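Local coordinates for protein cystalysin (Treponema denticola, PDB 1C7O) that belongs to the class I and II aminotransferase family of pyridoxal-phosphate enzymes and is found here as a dimer of two identical chains, at residues S37-E42 with G324-W329; M199-E204 with K229-T234; D203-D208 with P236-N241. One frame throughout, in Å; residues are numbered along the deposited sequence.

From the N terminus, 37-42 comes first, in the loop between helices 17-25 and 47-59, and it waits 281 residues for its partner 324-329: interaction 1 closes the longest loop, and the other two contacts nest inside it. Interactions 2 and 3 close short loops of 24 and 27 residues, which overlap because both start from the same stretch, sharing Asp203 and Glu204. Interaction 2 pairs strands 199-203 and 230-234 of the large sheet; interaction 3 joins the turn leaving the first strand to helix 237-240, which follows the second. Interactions 1 and 3 touch, notably through Met41 N and Asn241 OD1. All three reach PPG, tying the large sheet, the N-terminal loop and the small sheet around one site.

Interaction 1: S37-E42 with G324-W329; sequences SVADME and GTYLQW. With PPG ((2E,3E)-4-(2-aminoethoxy)-2-[({3-hydroxy-2-methyl-5-[(phosphonooxy)methyl]pyridin-4-yl}methyl)imino]but-3-enoic acid), chain I.
Ala39 and Leu327 are the closest backbone pair, their CA atoms 7.5 Å apart, too far for strand pairing: the contact is made by side chains of 324-329 against the Ala39-Asp40 peptide, Ala39 CB and Met41. Ala39 is the centre of an inverse gamma turn, closed by Asp40 N bonding to Val38 O at 3.0 Å, while Leu327 begins strand 327-331 of the small antiparallel sheet. In this class I and II aminotransferase fold, the turn brings an N-terminal loop against that sheet beside PPG.

Tyr326 does most of the bridging. With chi1 at 54°, its CG stands over the backbone between N and C, and the ring's hydroxyl end meets the Ala39-Asp40 peptide. That peptide lies at the ring edge, near its plane, with Tyr326 OH 3.1 Å from Ala39 O. Although Asp40 N is also close to that hydroxyl, the angle is too poor for a bond. Met41, extended beyond CG, passes the ring at a slant and puts CE 3.8 Å from Tyr326 CE1. On the sheet side, both methyls of Leu327 converge on Ala39 CB, CD1 at 4.0 Å.

The Asp40 carboxylate is engaged elsewhere, OD1 in a salt bridge with Arg11 and OD2 in one with Lys18. Tyr64 of the second subunit packs on Val38 and Asp40, so the loop also lies at the dimer interface. Toward the bound group, Val38 CG1 comes within 3.5 Å of PPG CGI. The turn also supplies a donor: Ala39 N to PPG O2B at 2.8 Å, with an N-H...O angle of 140°.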
loop_
_atom_site.group_PDB
_atom_site.type_symbol
_atom_site.label_atom_id
_atom_site.label_comp_id
_atom_site.label_asym_id
_atom_site.label_seq_id
_atom_site.Cartn_x
_atom_site.Cartn_y
_atom_site.Cartn_z
ATOM N N SER A 37 -6.922 17.276 -15.044
ATOM C CA SER A 37 -5.495 16.982 -14.907
ATOM C C SER A 37 -5.200 15.509 -14.598
ATOM O O SER A 37 -5.144 14.676 -15.502
ATOM C CB SER A 37 -4.901 17.863 -13.809
ATOM O OG SER A 37 -5.608 17.701 -12.591
ATOM N N VAL A 38 -5.010 15.206 -13.317
ATOM C CA VAL A 38 -4.719 13.855 -12.837
ATOM C C VAL A 38 -5.404 12.729 -13.610
ATOM O O VAL A 38 -6.571 12.825 -13.969
ATOM C CB VAL A 38 -5.094 13.727 -11.346
ATOM C CG1 VAL A 38 -4.810 12.312 -10.845
ATOM C CG2 VAL A 38 -4.300 14.742 -10.529
ATOM N N ALA A 39 -4.673 11.645 -13.847
ATOM C CA ALA A 39 -5.220 10.513 -14.590
ATOM C C ALA A 39 -6.126 9.506 -13.863
ATOM O O ALA A 39 -5.750 8.341 -13.690
ATOM C CB ALA A 39 -4.093 9.754 -15.286
ATOM N N ASP A 40 -7.294 9.958 -13.412
ATOM C CA ASP A 40 -8.288 9.060 -12.824
ATOM C C ASP A 40 -9.567 9.532 -13.511
ATOM O O ASP A 40 -9.609 10.655 -14.022
ATOM C CB ASP A 40 -8.343 9.121 -11.273
ATOM C CG ASP A 40 -8.881 10.438 -10.719
ATOM O OD1 ASP A 40 -8.924 10.555 -9.468
ATOM O OD2 ASP A 40 -9.253 11.338 -11.497
ATOM N N MET A 41 -10.592 8.689 -13.569
ATOM C CA MET A 41 -11.814 9.052 -14.288
ATOM C C MET A 41 -12.886 9.856 -13.559
ATOM O O MET A 41 -13.045 9.759 -12.337
ATOM C CB MET A 41 -12.472 7.798 -14.860
ATOM C CG MET A 41 -11.586 6.967 -15.760
ATOM S SD MET A 41 -12.544 5.671 -16.544
ATOM C CE MET A 41 -11.253 4.783 -17.440
ATOM N N GLU A 42 -13.623 10.650 -14.337
ATOM C CA GLU A 42 -14.710 11.455 -13.801
ATOM C C GLU A 42 -16.009 10.741 -14.152
ATOM O O GLU A 42 -17.037 11.368 -14.421
ATOM C CB GLU A 42 -14.698 12.877 -14.388
ATOM C CG GLU A 42 -13.623 13.812 -13.795
ATOM C CD GLU A 42 -13.607 13.828 -12.264
ATOM O OE1 GLU A 42 -14.659 14.081 -11.639
ATOM O OE2 GLU A 42 -12.530 13.588 -11.682
ATOM N N GLY A 324 -3.577 5.972 -27.826
ATOM C CA GLY A 324 -3.833 5.262 -26.583
ATOM C C GLY A 324 -3.975 6.192 -25.391
ATOM O O GLY A 324 -3.656 7.373 -25.491
ATOM N N THR A 325 -4.426 5.642 -24.261
ATOM C CA THR A 325 -4.668 6.397 -23.031
ATOM C C THR A 325 -5.826 7.340 -23.297
ATOM O O THR A 325 -6.402 7.328 -24.383
ATOM C CB THR A 325 -3.435 7.248 -22.556
ATOM O OG1 THR A 325 -3.276 8.409 -23.385
ATOM C CG2 THR A 325 -2.165 6.418 -22.593
ATOM N N TYR A 326 -6.186 8.138 -22.302
ATOM C CA TYR A 326 -7.274 9.090 -22.471
ATOM C C TYR A 326 -6.741 10.448 -22.087
ATOM O O TYR A 326 -7.479 11.327 -21.656
ATOM C CB TYR A 326 -8.491 8.703 -21.619
ATOM C CG TYR A 326 -8.236 8.495 -20.131
ATOM C CD1 TYR A 326 -8.522 7.268 -19.525
ATOM C CD2 TYR A 326 -7.770 9.534 -19.318
ATOM C CE1 TYR A 326 -8.356 7.079 -18.148
ATOM C CE2 TYR A 326 -7.604 9.358 -17.942
ATOM C CZ TYR A 326 -7.898 8.126 -17.363
ATOM O OH TYR A 326 -7.738 7.941 -16.011
ATOM N N LEU A 327 -5.432 10.599 -22.263
ATOM C CA LEU A 327 -4.725 11.837 -21.961
ATOM C C LEU A 327 -4.215 12.425 -23.289
ATOM O O LEU A 327 -3.186 11.998 -23.824
ATOM C CB LEU A 327 -3.563 11.534 -21.018
ATOM C CG LEU A 327 -3.925 10.723 -19.761
ATOM C CD1 LEU A 327 -2.662 10.295 -19.020
ATOM C CD2 LEU A 327 -4.821 11.560 -18.852
ATOM N N GLN A 328 -4.950 13.402 -23.813
ATOM C CA GLN A 328 -4.624 14.047 -25.079
ATOM C C GLN A 328 -3.590 15.158 -24.932
ATOM O O GLN A 328 -3.704 16.014 -24.052
ATOM C CB GLN A 328 -5.906 14.585 -25.712
ATOM C CG GLN A 328 -5.705 15.353 -27.002
ATOM C CD GLN A 328 -6.989 15.472 -27.798
ATOM O OE1 GLN A 328 -8.072 15.631 -27.231
ATOM N NE2 GLN A 328 -6.875 15.405 -29.119
ATOM N N TRP A 329 -2.592 15.135 -25.819
ATOM C CA TRP A 329 -1.468 16.085 -25.840
ATOM C C TRP A 329 -1.801 17.281 -26.746
ATOM O O TRP A 329 -1.840 17.143 -27.970
ATOM C CB TRP A 329 -0.228 15.344 -26.366
ATOM C CG TRP A 329 1.132 15.947 -26.048
ATOM C CD1 TRP A 329 2.166 16.116 -26.924
ATOM C CD2 TRP A 329 1.621 16.386 -24.767
ATOM N NE1 TRP A 329 3.264 16.627 -26.276
ATOM C CE2 TRP A 329 2.960 16.804 -24.953
ATOM C CE3 TRP A 329 1.061 16.462 -23.484
ATOM C CZ2 TRP A 329 3.750 17.292 -23.905
ATOM C CZ3 TRP A 329 1.850 16.951 -22.434
ATOM C CH2 TRP A 329 3.180 17.359 -22.656
HETATM N N1 PPG I . 2.542 4.844 -14.860
HETATM C C2 PPG I . 2.083 5.693 -15.858
HETATM C C2A PPG I . 2.813 5.611 -17.157
HETATM C C3 PPG I . 0.922 6.536 -15.543
HETATM O O3 PPG I . 0.554 7.353 -16.594
HETATM C C4 PPG I . 0.312 6.470 -14.279
HETATM C C4A PPG I . -0.769 7.503 -13.948
HETATM C C5 PPG I . 0.908 5.508 -13.269
HETATM C C6 PPG I . 2.009 4.737 -13.626
HETATM C C5A PPG I . 0.359 5.414 -11.791
HETATM O OP4 PPG I . 0.244 4.047 -11.351
HETATM P P PPG I . -0.071 3.721 -9.799
HETATM O OP1 PPG I . 1.118 4.183 -9.044
HETATM O OP2 PPG I . -0.294 2.201 -9.713
HETATM O OP3 PPG I . -1.332 4.430 -9.477
HETATM N N4A PPG I . -0.192 8.744 -13.484
HETATM C CAI PPG I . -1.091 9.884 -13.232
HETATM C CBC PPG I . -1.150 10.986 -14.248
HETATM O O2B PPG I . -1.947 12.120 -14.055
HETATM O O3B PPG I . -0.451 10.880 -15.344
HETATM C CBI PPG I . -1.944 9.891 -12.074
HETATM C CGI PPG I . -1.665 10.739 -10.968
HETATM O OET PPG I . -0.477 10.581 -10.143
HETATM C CEI PPG I . -0.692 11.463 -8.944
HETATM C CFI PPG I . -1.896 10.949 -8.124
HETATM N NI PPG I . -2.200 11.788 -7.008
#

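Interaction 2: M199-E204 with K229-T234; sequences MLWSDE and KTITFT. With PPG ((2E,3E)-4-(2-aminoethoxy)-2-[({3-hydroxy-2-methyl-5-[(phosphonooxy)methyl]pyridin-4-yl}methyl)imino]but-3-enoic acid), chain I.
Trp201, Ile231 and Phe233 form the apolar centre on one face of the paired strands, together with the end of Met199. Trp201 and Ile231 lie side by side, and Ile231 CD1 comes 3.8 Å from Trp201 CD1. Trp201 CB approaches the edge of the Phe233 ring, 3.7 Å from CE1, while Ile231 CG2 rests over a face of that ring, near its rim. A bend at chi3 (84°) carries Met199 CE to the indole edge and to Ile231 CD1. Val98 and Val106 of helix 98-109 pack on this same face.

Beneath the side chains, the two axes run 13° apart at a closest approach of 4.7 Å, and the bonds alternate in parallel fashion. Ile231 N gives the straightest, 170° at the hydrogen, to Leu200 O at 2.8 Å; Ser202 N to Ile231 O is weak. The ladder ends with Glu204 N on Phe233 O.

Leu200 pairs with Thr230 on the other face, where Leu200 CB is 3.4 Å from Thr230 OG1, a hydroxyl whose bond goes to Leu226 O. Farther along, Ser202 OG donates to Glu204 OE2, which also receives Phe219 N; this holds the carboxylate where its CD meets Thr232 CG2 at 3.9 Å. At the C-terminal end Asp203 OD1 lies 2.7 Å from PPG N1. Two parallel neighbours of a beta-alpha-beta unit, with an aspartate at the strand end facing the pyridine nitrogen, are characteristic of the large domain of fold-type I pyridoxal-phosphate enzymes.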
loop_
_atom_site.group_PDB
_atom_site.type_symbol
_atom_site.label_atom_id
_atom_site.label_comp_id
_atom_site.label_asym_id
_atom_site.label_seq_id
_atom_site.Cartn_x
_atom_site.Cartn_y
_atom_site.Cartn_z
ATOM N N MET A 199 18.229 -4.009 -19.124
ATOM C CA MET A 199 17.045 -4.677 -18.616
ATOM C C MET A 199 15.915 -3.855 -19.225
ATOM O O MET A 199 16.124 -2.698 -19.613
ATOM C CB MET A 199 16.953 -4.577 -17.091
ATOM C CG MET A 199 17.699 -5.639 -16.322
ATOM S SD MET A 199 17.228 -5.623 -14.575
ATOM C CE MET A 199 15.749 -6.599 -14.599
ATOM N N LEU A 200 14.729 -4.439 -19.314
ATOM C CA LEU A 200 13.589 -3.720 -19.853
ATOM C C LEU A 200 12.491 -3.613 -18.802
ATOM O O LEU A 200 11.971 -4.623 -18.320
ATOM C CB LEU A 200 13.049 -4.416 -21.104
ATOM C CG LEU A 200 11.784 -3.789 -21.690
ATOM C CD1 LEU A 200 12.015 -2.304 -21.907
ATOM C CD2 LEU A 200 11.405 -4.486 -22.996
ATOM N N TRP A 201 12.164 -2.375 -18.440
ATOM C CA TRP A 201 11.117 -2.081 -17.467
ATOM C C TRP A 201 9.976 -1.420 -18.234
ATOM O O TRP A 201 9.916 -0.195 -18.329
ATOM C CB TRP A 201 11.631 -1.118 -16.385
ATOM C CG TRP A 201 12.823 -1.625 -15.613
ATOM C CD1 TRP A 201 13.260 -2.920 -15.529
ATOM C CD2 TRP A 201 13.742 -0.841 -14.845
ATOM N NE1 TRP A 201 14.398 -2.988 -14.765
ATOM C CE2 TRP A 201 14.719 -1.728 -14.331
ATOM C CE3 TRP A 201 13.840 0.527 -14.539
ATOM C CZ2 TRP A 201 15.782 -1.291 -13.535
ATOM C CZ3 TRP A 201 14.903 0.962 -13.742
ATOM C CH2 TRP A 201 15.859 0.052 -13.253
ATOM N N SER A 202 9.081 -2.229 -18.788
ATOM C CA SER A 202 7.963 -1.701 -19.559
ATOM C C SER A 202 6.702 -1.458 -18.724
ATOM O O SER A 202 6.044 -2.388 -18.262
ATOM C CB SER A 202 7.640 -2.643 -20.717
ATOM O OG SER A 202 6.710 -2.050 -21.607
ATOM N N ASP A 203 6.373 -0.188 -18.539
ATOM C CA ASP A 203 5.202 0.216 -17.777
ATOM C C ASP A 203 4.059 0.279 -18.774
ATOM O O ASP A 203 3.982 1.205 -19.576
ATOM C CB ASP A 203 5.472 1.590 -17.162
ATOM C CG ASP A 203 4.275 2.172 -16.447
ATOM O OD1 ASP A 203 4.489 3.152 -15.707
ATOM O OD2 ASP A 203 3.142 1.676 -16.620
ATOM N N GLU A 204 3.178 -0.717 -18.727
ATOM C CA GLU A 204 2.051 -0.797 -19.656
ATOM C C GLU A 204 0.701 -0.665 -18.949
ATOM O O GLU A 204 -0.292 -1.255 -19.375
ATOM C CB GLU A 204 2.126 -2.126 -20.421
ATOM C CG GLU A 204 3.516 -2.400 -21.003
ATOM C CD GLU A 204 3.562 -3.588 -21.961
ATOM O OE1 GLU A 204 2.491 -4.148 -22.289
ATOM O OE2 GLU A 204 4.679 -3.953 -22.394
ATOM N N LYS A 229 14.678 -10.978 -19.508
ATOM C CA LYS A 229 15.255 -9.894 -18.723
ATOM C C LYS A 229 14.317 -8.693 -18.737
ATOM O O LYS A 229 14.760 -7.547 -18.829
ATOM C CB LYS A 229 16.639 -9.493 -19.258
ATOM C CG LYS A 229 16.677 -8.990 -20.686
ATOM C CD LYS A 229 18.068 -8.488 -21.028
ATOM C CE LYS A 229 18.168 -8.032 -22.471
ATOM N NZ LYS A 229 19.539 -7.541 -22.795
ATOM N N THR A 230 13.019 -8.961 -18.641
ATOM C CA THR A 230 12.025 -7.891 -18.644
ATOM C C THR A 230 11.046 -7.952 -17.473
ATOM O O THR A 230 10.649 -9.029 -17.019
ATOM C CB THR A 230 11.189 -7.890 -19.952
ATOM O OG1 THR A 230 12.039 -7.624 -21.069
ATOM C CG2 THR A 230 10.118 -6.818 -19.903
ATOM N N ILE A 231 10.668 -6.768 -16.996
ATOM C CA ILE A 231 9.702 -6.614 -15.917
ATOM C C ILE A 231 8.595 -5.786 -16.532
ATOM O O ILE A 231 8.844 -4.670 -16.981
ATOM C CB ILE A 231 10.274 -5.811 -14.748
ATOM C CG1 ILE A 231 11.476 -6.531 -14.145
ATOM C CG2 ILE A 231 9.203 -5.605 -13.699
ATOM C CD1 ILE A 231 12.213 -5.699 -13.116
ATOM N N THR A 232 7.380 -6.324 -16.567
ATOM C CA THR A 232 6.248 -5.599 -17.140
ATOM C C THR A 232 5.288 -5.121 -16.049
ATOM O O THR A 232 4.724 -5.930 -15.320
ATOM C CB THR A 232 5.463 -6.484 -18.126
ATOM O OG1 THR A 232 6.338 -6.932 -19.170
ATOM C CG2 THR A 232 4.309 -5.707 -18.737
ATOM N N PHE A 233 5.097 -3.811 -15.943
ATOM C CA PHE A 233 4.195 -3.268 -14.937
ATOM C C PHE A 233 2.759 -3.158 -15.453
ATOM O O PHE A 233 2.484 -2.413 -16.405
ATOM C CB PHE A 233 4.667 -1.882 -14.495
ATOM C CG PHE A 233 6.104 -1.830 -14.061
ATOM C CD1 PHE A 233 7.077 -1.315 -14.906
ATOM C CD2 PHE A 233 6.480 -2.268 -12.795
ATOM C CE1 PHE A 233 8.402 -1.230 -14.503
ATOM C CE2 PHE A 233 7.809 -2.187 -12.378
ATOM C CZ PHE A 233 8.771 -1.666 -13.239
ATOM N N THR A 234 1.839 -3.897 -14.844
ATOM C CA THR A 234 0.453 -3.805 -15.269
ATOM C C THR A 234 -0.444 -3.584 -14.066
ATOM O O THR A 234 -0.040 -3.834 -12.933
ATOM C CB THR A 234 -0.018 -5.067 -15.982
ATOM O OG1 THR A 234 -0.251 -6.101 -15.018
ATOM C CG2 THR A 234 1.020 -5.516 -16.987
HETATM N N1 PPG I . 2.542 4.844 -14.860
HETATM C C2 PPG I . 2.083 5.693 -15.858
HETATM C C2A PPG I . 2.813 5.611 -17.157
HETATM C C3 PPG I . 0.922 6.536 -15.543
HETATM O O3 PPG I . 0.554 7.353 -16.594
HETATM C C4 PPG I . 0.312 6.470 -14.279
HETATM C C4A PPG I . -0.769 7.503 -13.948
HETATM C C5 PPG I . 0.908 5.508 -13.269
HETATM C C6 PPG I . 2.009 4.737 -13.626
HETATM C C5A PPG I . 0.359 5.414 -11.791
HETATM O OP4 PPG I . 0.244 4.047 -11.351
HETATM P P PPG I . -0.071 3.721 -9.799
HETATM O OP1 PPG I . 1.118 4.183 -9.044
HETATM O OP2 PPG I . -0.294 2.201 -9.713
HETATM O OP3 PPG I . -1.332 4.430 -9.477
HETATM N N4A PPG I . -0.192 8.744 -13.484
HETATM C CAI PPG I . -1.091 9.884 -13.232
HETATM C CBC PPG I . -1.150 10.986 -14.248
HETATM O O2B PPG I . -1.947 12.120 -14.055
HETATM O O3B PPG I . -0.451 10.880 -15.344
HETATM C CBI PPG I . -1.944 9.891 -12.074
HETATM C CGI PPG I . -1.665 10.739 -10.968
HETATM O OET PPG I . -0.477 10.581 -10.143
HETATM C CEI PPG I . -0.692 11.463 -8.944
HETATM C CFI PPG I . -1.896 10.949 -8.124
HETATM N NI PPG I . -2.200 11.788 -7.008
#

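Interaction 3: D203-D208 with P236-N241; sequences DEIHFD and PSKTFN. With PPG ((2E,3E)-4-(2-aminoethoxy)-2-[({3-hydroxy-2-methyl-5-[(phosphonooxy)methyl]pyridin-4-yl}methyl)imino]but-3-enoic acid), chain I.
His206 and Lys238 have their CA atoms 6.4 Å apart and Asp208 and Thr239 5.8 Å, where a type I beta turn, Glu204 to Phe207, and the residue after it, Asp208, meet the short helix 237-240, which closes in a Schellman motif at Asn241. In the fold of the class I and II aminotransferases this junction lines the cofactor site. The turn is tied back to the preceding strand by an Asx turn, Ile205 N donating to Asp203 OD2 with an N-H...O angle of 169°.

Ile205 serves both neighbours. Its CG2 lies over one face of the pyridine ring of PPG, 3.6 Å from N1, whereas CG1, anti to the backbone N (chi1 -171°), carries CD1 within 3.3 Å of Ser237 OG. Lys238 crosses the His206 side chain at a slant, CG 3.7 Å from NE2. Bends at chi2 and chi4 then curl its chain back to PPG, leaving NZ 2.9 Å from C4A, a placement consistent with the cofactor-binding lysine of this family; a weak bond links NZ to Tyr64 OH of the second subunit. Behind the helix, Phe240 packs on Trp291 and Leu292.

At the far end a hydrogen bond joins Asp208 and Thr239, with an apolar touch of Thr239 CG2 on Asp208 CB (3.6 Å) beside it. Trp78 gives a weak bond to Asp208 OD1. Thr239 OG1 donates to Asp208 OD2 at 2.7 Å, reaching it on the anti side and 23° out of the carboxylate plane.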
loop_
_atom_site.group_PDB
_atom_site.type_symbol
_atom_site.label_atom_id
_atom_site.label_comp_id
_atom_site.label_asym_id
_atom_site.label_seq_id
_atom_site.Cartn_x
_atom_site.Cartn_y
_atom_site.Cartn_z
ATOM N N ASP A 203 6.373 -0.188 -18.539
ATOM C CA ASP A 203 5.202 0.216 -17.777
ATOM C C ASP A 203 4.059 0.279 -18.774
ATOM O O ASP A 203 3.982 1.205 -19.576
ATOM C CB ASP A 203 5.472 1.590 -17.162
ATOM C CG ASP A 203 4.275 2.172 -16.447
ATOM O OD1 ASP A 203 4.489 3.152 -15.707
ATOM O OD2 ASP A 203 3.142 1.676 -16.620
ATOM N N GLU A 204 3.178 -0.717 -18.727
ATOM C CA GLU A 204 2.051 -0.797 -19.656
ATOM C C GLU A 204 0.701 -0.665 -18.949
ATOM O O GLU A 204 -0.292 -1.255 -19.375
ATOM C CB GLU A 204 2.126 -2.126 -20.421
ATOM C CG GLU A 204 3.516 -2.400 -21.003
ATOM C CD GLU A 204 3.562 -3.588 -21.961
ATOM O OE1 GLU A 204 2.491 -4.148 -22.289
ATOM O OE2 GLU A 204 4.679 -3.953 -22.394
ATOM N N ILE A 205 0.668 0.126 -17.879
ATOM C CA ILE A 205 -0.553 0.325 -17.101
ATOM C C ILE A 205 -1.722 0.876 -17.934
ATOM O O ILE A 205 -2.900 0.691 -17.591
ATOM C CB ILE A 205 -0.276 1.264 -15.891
ATOM C CG1 ILE A 205 -1.490 1.290 -14.960
ATOM C CG2 ILE A 205 0.080 2.665 -16.382
ATOM C CD1 ILE A 205 -1.219 1.943 -13.633
ATOM N N HIS A 206 -1.391 1.534 -19.038
ATOM C CA HIS A 206 -2.397 2.107 -19.922
ATOM C C HIS A 206 -2.769 1.217 -21.093
ATOM O O HIS A 206 -3.578 1.617 -21.933
ATOM C CB HIS A 206 -1.895 3.435 -20.485
ATOM C CG HIS A 206 -2.049 4.582 -19.548
ATOM N ND1 HIS A 206 -0.990 5.370 -19.155
ATOM C CD2 HIS A 206 -3.145 5.090 -18.935
ATOM C CE1 HIS A 206 -1.425 6.313 -18.340
ATOM N NE2 HIS A 206 -2.732 6.162 -18.191
ATOM N N PHE A 207 -2.203 0.013 -21.140
ATOM C CA PHE A 207 -2.447 -0.876 -22.268
ATOM C C PHE A 207 -3.879 -1.325 -22.569
ATOM O O PHE A 207 -4.112 -1.972 -23.587
ATOM C CB PHE A 207 -1.487 -2.084 -22.211
ATOM C CG PHE A 207 -1.865 -3.166 -21.222
ATOM C CD1 PHE A 207 -1.048 -4.287 -21.089
ATOM C CD2 PHE A 207 -3.040 -3.115 -20.481
ATOM C CE1 PHE A 207 -1.399 -5.337 -20.241
ATOM C CE2 PHE A 207 -3.397 -4.162 -19.634
ATOM C CZ PHE A 207 -2.577 -5.272 -19.515
ATOM N N ASP A 208 -4.835 -0.976 -21.710
ATOM C CA ASP A 208 -6.233 -1.359 -21.942
ATOM C C ASP A 208 -7.037 -0.203 -22.537
ATOM O O ASP A 208 -8.155 -0.392 -23.008
ATOM C CB ASP A 208 -6.914 -1.810 -20.640
ATOM C CG ASP A 208 -6.485 -3.201 -20.191
ATOM O OD1 ASP A 208 -6.590 -4.155 -20.987
ATOM O OD2 ASP A 208 -6.059 -3.345 -19.026
ATOM N N PRO A 236 -5.071 -2.863 -13.031
ATOM C CA PRO A 236 -6.437 -2.671 -13.521
ATOM C C PRO A 236 -6.901 -1.241 -13.195
ATOM O O PRO A 236 -7.952 -0.792 -13.633
ATOM C CB PRO A 236 -7.216 -3.720 -12.738
ATOM C CG PRO A 236 -6.553 -3.646 -11.388
ATOM C CD PRO A 236 -5.072 -3.577 -11.737
ATOM N N SER A 237 -6.083 -0.543 -12.419
ATOM C CA SER A 237 -6.367 0.809 -11.973
ATOM C C SER A 237 -6.871 1.804 -13.025
ATOM O O SER A 237 -7.967 2.346 -12.880
ATOM C CB SER A 237 -5.132 1.368 -11.258
ATOM O OG SER A 237 -3.971 1.165 -12.039
ATOM N N LYS A 238 -6.083 2.061 -14.070
ATOM C CA LYS A 238 -6.503 3.007 -15.093
ATOM C C LYS A 238 -7.675 2.489 -15.912
ATOM O O LYS A 238 -8.607 3.235 -16.218
ATOM C CB LYS A 238 -5.336 3.353 -16.027
ATOM C CG LYS A 238 -4.278 4.270 -15.417
ATOM C CD LYS A 238 -4.775 4.906 -14.110
ATOM C CE LYS A 238 -3.778 5.878 -13.536
ATOM N NZ LYS A 238 -2.483 5.194 -13.348
ATOM N N THR A 239 -7.622 1.205 -16.255
ATOM C CA THR A 239 -8.665 0.557 -17.044
ATOM C C THR A 239 -10.061 0.751 -16.474
ATOM O O THR A 239 -10.962 1.207 -17.181
ATOM C CB THR A 239 -8.437 -0.974 -17.157
ATOM O OG1 THR A 239 -7.114 -1.241 -17.639
ATOM C CG2 THR A 239 -9.454 -1.589 -18.109
ATOM N N PHE A 240 -10.239 0.410 -15.196
ATOM C CA PHE A 240 -11.555 0.505 -14.575
ATOM C C PHE A 240 -11.769 1.604 -13.527
ATOM O O PHE A 240 -12.725 1.550 -12.748
ATOM C CB PHE A 240 -11.931 -0.857 -13.991
ATOM C CG PHE A 240 -11.843 -1.987 -14.986
ATOM C CD1 PHE A 240 -10.701 -2.775 -15.069
ATOM C CD2 PHE A 240 -12.892 -2.240 -15.868
ATOM C CE1 PHE A 240 -10.600 -3.793 -16.010
ATOM C CE2 PHE A 240 -12.800 -3.264 -16.822
ATOM C CZ PHE A 240 -11.650 -4.039 -16.891
ATOM N N ASN A 241 -10.887 2.602 -13.527
ATOM C CA ASN A 241 -10.965 3.737 -12.606
ATOM C C ASN A 241 -10.901 3.328 -11.136
ATOM O O ASN A 241 -11.733 3.756 -10.332
ATOM C CB ASN A 241 -12.253 4.546 -12.867
ATOM C CG ASN A 241 -12.228 5.924 -12.207
ATOM O OD1 ASN A 241 -11.165 6.502 -12.004
ATOM N ND2 ASN A 241 -13.408 6.463 -11.895
HETATM N N1 PPG I . 2.542 4.844 -14.860
HETATM C C2 PPG I . 2.083 5.693 -15.858
HETATM C C2A PPG I . 2.813 5.611 -17.157
HETATM C C3 PPG I . 0.922 6.536 -15.543
HETATM O O3 PPG I . 0.554 7.353 -16.594
HETATM C C4 PPG I . 0.312 6.470 -14.279
HETATM C C4A PPG I . -0.769 7.503 -13.948
HETATM C C5 PPG I . 0.908 5.508 -13.269
HETATM C C6 PPG I . 2.009 4.737 -13.626
HETATM C C5A PPG I . 0.359 5.414 -11.791
HETATM O OP4 PPG I . 0.244 4.047 -11.351
HETATM P P PPG I . -0.071 3.721 -9.799
HETATM O OP1 PPG I . 1.118 4.183 -9.044
HETATM O OP2 PPG I . -0.294 2.201 -9.713
HETATM O OP3 PPG I . -1.332 4.430 -9.477
HETATM N N4A PPG I . -0.192 8.744 -13.484
HETATM C CAI PPG I . -1.091 9.884 -13.232
HETATM C CBC PPG I . -1.150 10.986 -14.248
HETATM O O2B PPG I . -1.947 12.120 -14.055
HETATM O O3B PPG I . -0.451 10.880 -15.344
HETATM C CBI PPG I . -1.944 9.891 -12.074
HETATM C CGI PPG I . -1.665 10.739 -10.968
HETATM O OET PPG I . -0.477 10.581 -10.143
HETATM C CEI PPG I . -0.692 11.463 -8.944
HETATM C CFI PPG I . -1.896 10.949 -8.124
HETATM N NI PPG I . -2.200 11.788 -7.008
#